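Local coordinates for mandelate racemase/muconate lactonizing enzyme, C-terminal domain protein (Paracoccus denitrificans, PDB 4DWD), which binds magnesium and belongs to the mandelate racemase/muconate lactonizing branch of the enolase superfamily, where it may act as a hydro-lyase, at the interface of chains A and B and the interface of chains A and C. Residues are numbered along the deposited sequence; one frame, centred on the assembly and turned at random. Chains: chain A/B/C, Mandelate racemase/muconate lactonizing enzyme, C-terminal domain protein.

Contact 1: the interface of chains A and B. Residues chain A 167-170, 227, 229; chain B 289, 317-318.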
loop_
_atom_site.group_PDB
_atom_site.type_symbol
_atom_site.label_atom_id
_atom_site.label_comp_id
_atom_site.label_asym_id
_atom_site.label_seq_id
_atom_site.Cartn_x
_atom_site.Cartn_y
_atom_site.Cartn_z
ATOM N N ARG A 167 -22.208 -13.945 -21.997
ATOM C CA ARG A 167 -21.656 -13.210 -20.847
ATOM C C ARG A 167 -22.628 -12.980 -19.692
ATOM O O ARG A 167 -22.225 -12.460 -18.644
ATOM C CB ARG A 167 -21.004 -11.890 -21.271
ATOM C CG ARG A 167 -19.647 -12.076 -21.936
ATOM C CD ARG A 167 -19.094 -10.716 -22.301
ATOM N NE ARG A 167 -18.544 -10.009 -21.150
ATOM C CZ ARG A 167 -17.909 -8.842 -21.241
ATOM N NH1 ARG A 167 -17.766 -8.269 -22.426
ATOM N NH2 ARG A 167 -17.379 -8.263 -20.177
ATOM N N THR A 168 -23.892 -13.363 -19.878
ATOM C CA THR A 168 -24.837 -13.429 -18.753
ATOM C C THR A 168 -24.624 -14.694 -17.909
ATOM O O THR A 168 -25.208 -14.825 -16.835
ATOM C CB THR A 168 -26.320 -13.352 -19.193
ATOM O OG1 THR A 168 -26.697 -14.542 -19.899
ATOM C CG2 THR A 168 -26.568 -12.123 -20.073
ATOM N N ARG A 169 -23.798 -15.612 -18.407
ATOM C CA ARG A 169 -23.514 -16.869 -17.719
ATOM C C ARG A 169 -22.060 -16.866 -17.235
ATOM O O ARG A 169 -21.221 -16.144 -17.768
ATOM C CB ARG A 169 -23.765 -18.057 -18.653
ATOM C CG ARG A 169 -25.101 -18.036 -19.392
ATOM C CD ARG A 169 -25.400 -19.401 -19.996
ATOM N NE ARG A 169 -25.647 -20.362 -18.951
ATOM C CZ ARG A 169 -25.590 -21.701 -19.060
ATOM N NH1 ARG A 169 -25.249 -22.248 -20.228
ATOM N NH2 ARG A 169 -25.827 -22.463 -18.024
ATOM N N CYS A 170 -21.760 -17.664 -16.223
ATOM C CA CYS A 170 -20.442 -17.620 -15.609
ATOM C C CYS A 170 -20.042 -19.013 -15.135
ATOM O O CYS A 170 -20.883 -19.755 -14.616
ATOM C CB CYS A 170 -20.482 -16.630 -14.441
ATOM S SG CYS A 170 -18.868 -16.213 -13.761
ATOM N N GLN A 227 -14.988 -10.813 -16.260
ATOM C CA GLN A 227 -15.715 -9.724 -16.932
ATOM C C GLN A 227 -14.829 -8.480 -17.025
ATOM O O GLN A 227 -14.172 -8.092 -16.049
ATOM C CB GLN A 227 -17.009 -9.382 -16.177
ATOM C CG GLN A 227 -17.975 -10.548 -16.025
ATOM C CD GLN A 227 -18.707 -10.920 -17.294
ATOM O OE1 GLN A 227 -18.647 -10.216 -18.304
ATOM N NE2 GLN A 227 -19.433 -12.039 -17.241
ATOM N N TYR A 229 -15.353 -5.430 -16.996
ATOM C CA TYR A 229 -15.651 -4.337 -16.104
ATOM C C TYR A 229 -14.962 -4.437 -14.744
ATOM O O TYR A 229 -14.810 -3.431 -14.071
ATOM C CB TYR A 229 -17.164 -4.060 -16.008
ATOM C CG TYR A 229 -18.105 -5.241 -16.009
ATOM C CD1 TYR A 229 -18.322 -5.992 -14.848
ATOM C CD2 TYR A 229 -18.857 -5.552 -17.137
ATOM C CE1 TYR A 229 -19.220 -7.048 -14.830
ATOM C CE2 TYR A 229 -19.754 -6.612 -17.132
ATOM C CZ TYR A 229 -19.934 -7.350 -15.977
ATOM O OH TYR A 229 -20.824 -8.397 -15.954
ATOM N N HIS B 289 -21.519 -7.589 -6.966
ATOM C CA HIS B 289 -21.385 -7.298 -8.399
ATOM C C HIS B 289 -20.484 -6.120 -8.667
ATOM O O HIS B 289 -19.740 -6.103 -9.655
ATOM C CB HIS B 289 -22.770 -7.102 -9.026
ATOM C CG HIS B 289 -22.754 -6.989 -10.538
ATOM N ND1 HIS B 289 -22.186 -7.918 -11.336
ATOM C CD2 HIS B 289 -23.290 -6.023 -11.380
ATOM C CE1 HIS B 289 -22.337 -7.553 -12.625
ATOM N NE2 HIS B 289 -23.007 -6.392 -12.652
HETATM N N MSE B 317 -27.896 -12.864 -11.746
HETATM C CA MSE B 317 -27.415 -13.153 -13.110
HETATM C C MSE B 317 -26.316 -14.196 -13.120
HETATM O O MSE B 317 -26.502 -15.275 -13.675
HETATM C CB MSE B 317 -26.977 -11.859 -13.792
HETATM C CG MSE B 317 -26.558 -12.129 -15.229
HETATM SE SE MSE B 317 -26.080 -10.435 -16.120
HETATM C CE MSE B 317 -24.964 -9.595 -14.718
ATOM N N HIS B 318 -25.177 -13.878 -12.506
ATOM C CA HIS B 318 -23.997 -14.763 -12.520
ATOM C C HIS B 318 -24.009 -15.681 -11.344
ATOM O O HIS B 318 -23.166 -15.568 -10.439
ATOM C CB HIS B 318 -22.704 -13.953 -12.560
ATOM C CG HIS B 318 -22.522 -13.167 -13.831
ATOM N ND1 HIS B 318 -21.989 -11.929 -13.850
ATOM C CD2 HIS B 318 -22.845 -13.480 -15.151
ATOM C CE1 HIS B 318 -21.960 -11.475 -15.119
ATOM N NE2 HIS B 318 -22.490 -12.425 -15.914
HETATM O O HOH W 1 -27.504 -16.117 -16.257
#
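An interface between two copies of the same enzyme, not an exact two-fold, joins loop residues of chain A to a loop of chain B (B:Met317, B:His318) and the end of its helix 277-291 (B:His289), and helps hold the deposited eight-chain assembly together; whether that octamer is the biological one the structure alone does not show. B:His318 is the inserted residue, hiding 72 Å² of its surface against chain A. Its imidazole NE2 donates to the backbone carbonyl A:Arg167 O at 2.7 Å, with 160° at the hydrogen. The acceptor lies close to the imidazole plane, so the ring meets the carbonyl by its edge. B:His318 CG stands anti to its own carbonyl carbon (chi1 -66°), which carries the imidazole across into chain A. The same A:Arg167 O also accepts from A:Gln227 NE2 at 3.2 Å, in the carbonyl plane and on a lone pair, so two donors from different chains grip one oxygen. A:Gln227 is itself fixed by the arginine: its amide oxygen OE1 takes NE and NH2 of A:Arg167 side-on, NE at 2.9 Å. The amide and the imidazole point toward each other, their planes 14° apart. The phenol oxygen A:Tyr229 OH closes the ring's edge, 3.4 Å from B:His318 CE1 and in its plane, while the selenomethionine B:Met317 lays its methyl CE over one face. B:His289 comes in nearly perpendicular to A:Tyr229, its CE1 3.9 Å from the ring carbon CE1. At the other end of the patch, water 1 joins the two backbones, 2.7 Å from A:Thr168 O and 2.9 Å from B:Met317 O.

Contact 2: the interface of chains A and C. Residues chain A 167, 228, 249-250, 252, 274; chain C 83-84.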
loop_
_atom_site.group_PDB
_atom_site.type_symbol
_atom_site.label_atom_id
_atom_site.label_comp_id
_atom_site.label_asym_id
_atom_site.label_seq_id
_atom_site.Cartn_x
_atom_site.Cartn_y
_atom_site.Cartn_z
ATOM N N ARG A 167 -22.208 -13.945 -21.997
ATOM C CA ARG A 167 -21.656 -13.210 -20.847
ATOM C C ARG A 167 -22.628 -12.980 -19.692
ATOM O O ARG A 167 -22.225 -12.460 -18.644
ATOM C CB ARG A 167 -21.004 -11.890 -21.271
ATOM C CG ARG A 167 -19.647 -12.076 -21.936
ATOM C CD ARG A 167 -19.094 -10.716 -22.301
ATOM N NE ARG A 167 -18.544 -10.009 -21.150
ATOM C CZ ARG A 167 -17.909 -8.842 -21.241
ATOM N NH1 ARG A 167 -17.766 -8.269 -22.426
ATOM N NH2 ARG A 167 -17.379 -8.263 -20.177
ATOM N N HIS A 228 -14.816 -7.841 -18.196
ATOM C CA HIS A 228 -13.889 -6.725 -18.417
ATOM C C HIS A 228 -14.118 -5.565 -17.486
ATOM O O HIS A 228 -13.183 -4.798 -17.211
ATOM C CB HIS A 228 -13.972 -6.249 -19.867
ATOM C CG HIS A 228 -15.014 -5.187 -20.087
ATOM N ND1 HIS A 228 -16.346 -5.468 -20.194
ATOM C CD2 HIS A 228 -14.889 -3.806 -20.165
ATOM C CE1 HIS A 228 -17.019 -4.309 -20.351
ATOM N NE2 HIS A 228 -16.128 -3.297 -20.317
ATOM N N GLU A 249 -8.855 -5.503 -24.858
ATOM C CA GLU A 249 -9.691 -5.407 -26.070
ATOM C C GLU A 249 -10.954 -4.581 -25.833
ATOM O O GLU A 249 -11.479 -3.977 -26.782
ATOM C CB GLU A 249 -10.058 -6.776 -26.628
ATOM C CG GLU A 249 -10.932 -7.593 -25.712
ATOM C CD GLU A 249 -11.760 -8.675 -26.402
ATOM O OE1 GLU A 249 -12.901 -8.913 -25.964
ATOM O OE2 GLU A 249 -11.268 -9.316 -27.347
ATOM N N GLN A 250 -11.440 -4.573 -24.585
ATOM C CA GLN A 250 -12.587 -3.743 -24.193
ATOM C C GLN A 250 -12.165 -2.569 -23.323
ATOM O O GLN A 250 -12.889 -2.191 -22.399
ATOM C CB GLN A 250 -13.633 -4.588 -23.472
ATOM C CG GLN A 250 -14.223 -5.657 -24.373
ATOM C CD GLN A 250 -15.308 -6.442 -23.677
ATOM O OE1 GLN A 250 -16.412 -5.958 -23.496
ATOM N NE2 GLN A 250 -14.996 -7.668 -23.295
ATOM N N TYR A 252 -10.860 1.435 -23.852
ATOM C CA TYR A 252 -11.108 2.371 -24.951
ATOM C C TYR A 252 -10.452 3.727 -24.821
ATOM O O TYR A 252 -10.605 4.561 -25.701
ATOM C CB TYR A 252 -12.632 2.564 -25.160
ATOM C CG TYR A 252 -13.391 1.266 -25.364
ATOM C CD1 TYR A 252 -13.460 0.668 -26.621
ATOM C CD2 TYR A 252 -14.037 0.626 -24.291
ATOM C CE1 TYR A 252 -14.152 -0.520 -26.814
ATOM C CE2 TYR A 252 -14.730 -0.575 -24.476
ATOM C CZ TYR A 252 -14.791 -1.136 -25.751
ATOM O OH TYR A 252 -15.461 -2.329 -25.969
ATOM N N LYS A 274 -11.340 -0.007 -32.492
ATOM C CA LYS A 274 -12.222 0.266 -31.340
ATOM C C LYS A 274 -11.893 1.584 -30.654
ATOM O O LYS A 274 -12.752 2.176 -30.017
ATOM C CB LYS A 274 -12.142 -0.860 -30.307
ATOM C CG LYS A 274 -12.735 -2.168 -30.796
ATOM C CD LYS A 274 -12.643 -3.228 -29.713
ATOM C CE LYS A 274 -13.123 -4.579 -30.223
ATOM N NZ LYS A 274 -14.593 -4.581 -30.471
ATOM N N VAL C 83 -22.651 -4.732 -24.661
ATOM C CA VAL C 83 -21.441 -4.383 -23.918
ATOM C C VAL C 83 -20.346 -3.831 -24.833
ATOM O O VAL C 83 -19.614 -2.925 -24.448
ATOM C CB VAL C 83 -20.947 -5.588 -23.067
ATOM C CG1 VAL C 83 -20.484 -6.737 -23.953
ATOM C CG2 VAL C 83 -19.851 -5.177 -22.086
ATOM N N LYS C 84 -20.266 -4.341 -26.062
ATOM C CA LYS C 84 -19.199 -3.919 -26.972
ATOM C C LYS C 84 -19.483 -2.574 -27.629
ATOM O O LYS C 84 -18.673 -2.100 -28.417
ATOM C CB LYS C 84 -18.898 -4.998 -28.022
ATOM C CG LYS C 84 -18.565 -6.385 -27.472
ATOM C CD LYS C 84 -17.064 -6.559 -27.356
ATOM C CE LYS C 84 -16.664 -7.985 -27.015
ATOM N NZ LYS C 84 -15.439 -8.397 -27.756
HETATM O O HOH W 2 -16.754 -3.299 -23.892
HETATM O O HOH W 3 -16.019 -2.643 -28.982
HETATM O O HOH W 4 -14.826 -7.569 -30.351
#
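Loops of chain A, carrying A:Arg167, A:His228, A:Glu249, A:Gln250, A:Tyr252 and A:Lys274, receive the short 3-10 helix 83-85 of chain C. The whole interface is two-fold symmetric, so the same set of contacts recurs with A and C swapped. C:Lys84 extends to a metal-site residue: its ammonium NZ forms a salt bridge and hydrogen bond with A:Glu249 OE1 at 3.1 Å. The nitrogen stands above the carboxylate plane, 52° out of it. Bends at chi2 (-95°) and chi4 bring NZ to that oxygen, and on the way the lysine passes roughly perpendicular to the A:Gln250 side chain, CE lying 3.9 Å from the amide carbon CD. A:Glu249 belongs with A:Asp197 and A:Glu223 to the acidic metal site of this family, whose cofactor is magnesium; calcium has been seen there in a structure of this protein but is not bound to this chain, and the nearby ammonium may influence the site's charge. Were C:Lys84 replaced by an alanine, A:Glu249 OE1 would probably lose its cationic mate from chain C, and water 4 one of its anchors.

C:Val83 makes the apolar half. Its methyl CG2 packs 3.4 Å from A:His228 CE1, the side chains running antiparallel alongside each other, and CG1 faces A:Arg167 NH1. The guanidinium is held flat: NH2 donates in the plane of the A:His228 imidazole to ND1, with 166° at the hydrogen, and NH1 donates to A:Gln250 OE1. That amide oxygen also sits over one face of the imidazole, near its rim. Waters complete the join. Water 2 links A:Gln250 OE1, A:Tyr252 OH and C:Val83 O; water 3 links A:Tyr252 OH and A:Lys274 NZ to C:Lys84 O. The two ammonium groups, 4.8 Å apart, share water 4, which lies 3.0 Å from A:Lys274 NZ and 2.8 Å from C:Lys84 NZ.

The C-alpha centres of contact 1 and contact 2 lie about 14 Å apart on chain A, and A:Arg167 belongs to both. Its carbonyl meets chain B directly, while its guanidinium braces A:Gln227 on that side and packs on C:Val83 on the other, so the residue touches both neighbours. The sequence run of A:Gln227, A:His228 and A:Tyr229 is likewise divided, the middle residue facing chain C and its neighbours chain B. One arginine and one loop thus tie a two-fold interface to a second, different one, an arrangement through which a shift at either partner could be felt at the other.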